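Local coordinates for 3-oxoacyl-[acyl-carrier-protein] synthase 2 (Rickettsia rickettsii, PDB 4JGA) that probably catalyses the condensation of acyl chains with malonyl-acyl-carrier-protein, the chain-lengthening step of bacterial fatty acid synthesis, at residues A[318-323]-A[343-348]. Sequence-based numbering, arbitrary orientation.
With NA (sodium ion), chain E.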
loop_
_atom_site.group_PDB
_atom_site.type_symbol
_atom_site.label_atom_id
_atom_site.label_comp_id
_atom_site.label_asym_id
_atom_site.label_seq_id
_atom_site.Cartn_x
_atom_site.Cartn_y
_atom_site.Cartn_z
ATOM N N ASP A 318 31.961 -6.248 -6.209
ATOM C CA ASP A 318 32.592 -7.263 -7.062
ATOM C C ASP A 318 31.847 -8.597 -7.043
ATOM O O ASP A 318 31.987 -9.395 -7.958
ATOM C CB ASP A 318 34.030 -7.504 -6.612
ATOM C CG ASP A 318 34.101 -7.913 -5.150
ATOM O OD1 ASP A 318 33.689 -7.112 -4.303
ATOM O OD2 ASP A 318 34.511 -9.047 -4.851
ATOM N N MET A 319 31.041 -8.835 -6.009
ATOM C CA MET A 319 30.401 -10.123 -5.830
ATOM C C MET A 319 29.131 -10.303 -6.695
ATOM O O MET A 319 28.736 -11.428 -6.964
ATOM C CB MET A 319 30.094 -10.368 -4.346
ATOM C CG MET A 319 31.350 -10.653 -3.517
ATOM S SD MET A 319 31.048 -10.607 -1.743
ATOM C CE MET A 319 30.003 -12.066 -1.574
ATOM N N ILE A 320 28.474 -9.210 -7.083
ATOM C CA ILE A 320 27.298 -9.277 -7.947
ATOM C C ILE A 320 27.722 -9.870 -9.292
ATOM O O ILE A 320 28.755 -9.485 -9.845
ATOM C CB ILE A 320 26.704 -7.886 -8.173
ATOM C CG1 ILE A 320 26.149 -7.328 -6.858
ATOM C CG2 ILE A 320 25.623 -7.899 -9.235
ATOM C CD1 ILE A 320 25.020 -8.139 -6.278
ATOM N N ASP A 321 26.934 -10.799 -9.825
ATOM C CA ASP A 321 27.208 -11.350 -11.193
ATOM C C ASP A 321 26.278 -10.799 -12.276
ATOM O O ASP A 321 26.673 -10.619 -13.435
ATOM C CB ASP A 321 27.095 -12.855 -11.143
ATOM C CG ASP A 321 28.119 -13.481 -10.233
ATOM O OD1 ASP A 321 29.323 -13.136 -10.349
ATOM O OD2 ASP A 321 27.713 -14.321 -9.393
ATOM N N TYR A 322 25.031 -10.540 -11.884
ATOM C CA TYR A 322 24.009 -10.105 -12.834
ATOM C C TYR A 322 23.087 -9.109 -12.150
ATOM O O TYR A 322 22.781 -9.262 -10.960
ATOM C CB TYR A 322 23.219 -11.304 -13.411
ATOM C CG TYR A 322 21.958 -10.896 -14.140
ATOM C CD1 TYR A 322 22.031 -10.232 -15.361
ATOM C CD2 TYR A 322 20.688 -11.135 -13.600
ATOM C CE1 TYR A 322 20.886 -9.839 -16.027
ATOM C CE2 TYR A 322 19.541 -10.748 -14.280
ATOM C CZ TYR A 322 19.653 -10.094 -15.484
ATOM O OH TYR A 322 18.522 -9.662 -16.169
ATOM N N ILE A 323 22.682 -8.095 -12.920
ATOM C CA ILE A 323 21.789 -7.042 -12.485
ATOM C C ILE A 323 20.589 -7.017 -13.423
ATOM O O ILE A 323 20.727 -6.890 -14.643
ATOM C CB ILE A 323 22.456 -5.656 -12.538
ATOM C CG1 ILE A 323 23.701 -5.649 -11.669
ATOM C CG2 ILE A 323 21.463 -4.544 -12.141
ATOM C CD1 ILE A 323 24.533 -4.410 -11.830
ATOM N N LYS A 343 28.987 3.822 -11.860
ATOM C CA LYS A 343 29.651 4.449 -10.729
ATOM C C LYS A 343 29.919 3.411 -9.665
ATOM O O LYS A 343 31.011 3.307 -9.148
ATOM C CB LYS A 343 28.755 5.548 -10.132
ATOM C CG LYS A 343 29.434 6.504 -9.138
ATOM C CD LYS A 343 29.511 7.886 -9.788
ATOM C CE LYS A 343 30.318 8.897 -8.966
ATOM N NZ LYS A 343 31.766 8.806 -9.236
ATOM N N LEU A 344 28.898 2.621 -9.352
ATOM C CA LEU A 344 29.001 1.637 -8.286
ATOM C C LEU A 344 29.819 0.392 -8.667
ATOM O O LEU A 344 30.543 -0.163 -7.807
ATOM C CB LEU A 344 27.583 1.219 -7.899
ATOM C CG LEU A 344 27.280 0.604 -6.561
ATOM C CD1 LEU A 344 27.915 1.348 -5.394
ATOM C CD2 LEU A 344 25.750 0.588 -6.437
ATOM N N PHE A 345 29.735 -0.033 -9.936
ATOM C CA PHE A 345 30.257 -1.343 -10.325
ATOM C C PHE A 345 31.433 -1.364 -11.275
ATOM O O PHE A 345 32.174 -2.351 -11.305
ATOM C CB PHE A 345 29.137 -2.183 -10.946
ATOM C CG PHE A 345 28.110 -2.638 -9.951
ATOM C CD1 PHE A 345 28.361 -3.740 -9.148
ATOM C CD2 PHE A 345 26.904 -1.966 -9.819
ATOM C CE1 PHE A 345 27.432 -4.151 -8.215
ATOM C CE2 PHE A 345 25.964 -2.371 -8.890
ATOM C CZ PHE A 345 26.215 -3.473 -8.094
ATOM N N LEU A 346 31.638 -0.305 -12.046
ATOM C CA LEU A 346 32.590 -0.402 -13.150
ATOM C C LEU A 346 34.049 -0.734 -12.710
ATOM O O LEU A 346 34.677 -1.637 -13.274
ATOM C CB LEU A 346 32.509 0.862 -14.017
ATOM C CG LEU A 346 33.435 0.930 -15.237
ATOM C CD1 LEU A 346 33.149 -0.229 -16.189
ATOM C CD2 LEU A 346 33.289 2.281 -15.941
ATOM N N GLU A 347 34.548 -0.036 -11.683
ATOM C CA GLU A 347 35.926 -0.231 -11.199
ATOM C C GLU A 347 36.082 -1.591 -10.522
ATOM O O GLU A 347 37.048 -2.282 -10.775
ATOM C CB GLU A 347 36.385 0.912 -10.246
ATOM N N ALA A 348 35.129 -1.976 -9.685
ATOM C CA ALA A 348 35.259 -3.202 -8.870
ATOM C C ALA A 348 34.779 -4.461 -9.604
ATOM O O ALA A 348 35.102 -5.571 -9.208
ATOM C CB ALA A 348 34.470 -3.058 -7.577
HETATM NA NA NA E . 31.111 -11.443 -9.636
HETATM O O HOH W 1 31.053 -10.402 -11.983
HETATM O O HOH W 2 33.965 -10.732 -9.606
#
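Phe345, Ile320 and Ile323 make an apolar contact between the C-terminal part of helix 331-345 and strand 322-324 with the turn that precedes it, with no direct hydrogen bond joining 318-323 to 343-348. Nearly a third of the 227 Å² buried between them, summed over both sides, belongs to Phe345. Its ring is reached at two places. Ile323 puts CD1 over one face, 4.1 Å from the centroid of the Phe345 ring and 20° off the normal, the geometry of a CH-pi contact shifted toward the CE2 and CD2 rim. The extended end of Ile323 (chi2 171°) carries that methyl out to the ring. Ile320 instead comes obliquely at the CE1 and CZ side, with CG1 3.7 Å from Phe345 CE1. Both isoleucines point their side chains toward 343-348 from the start, Ile320 from the turn and Ile323 from the strand. Met310 of helix 300-312 and Leu416 of strand 414-421 touch both Ile320 and Phe345, extending the apolar cluster.

Nearer the surface, Asp318 CB lies 3.4 Å from Ala348 O, a van der Waals touch at the margin; the Asp318 carboxylate turns to Thr316 through OD1. The same turn binds a sodium ion through Asp318 O at 2.8 Å and Asp321 OD1 at 2.6 Å, with two waters completing the observed ligands. Asp321 OD2 forms a salt bridge with Lys411 and accepts backbone N-H bonds from Asp413 and Tyr414, which would fix the carboxylate that presents OD1 to the metal. This is the helix-on-sheet packing of a beta-alpha-beta unit, strand 322-324, helix 331-345 and strand 353-355, in the C-terminal half of the thiolase-type fold of beta-ketoacyl synthases.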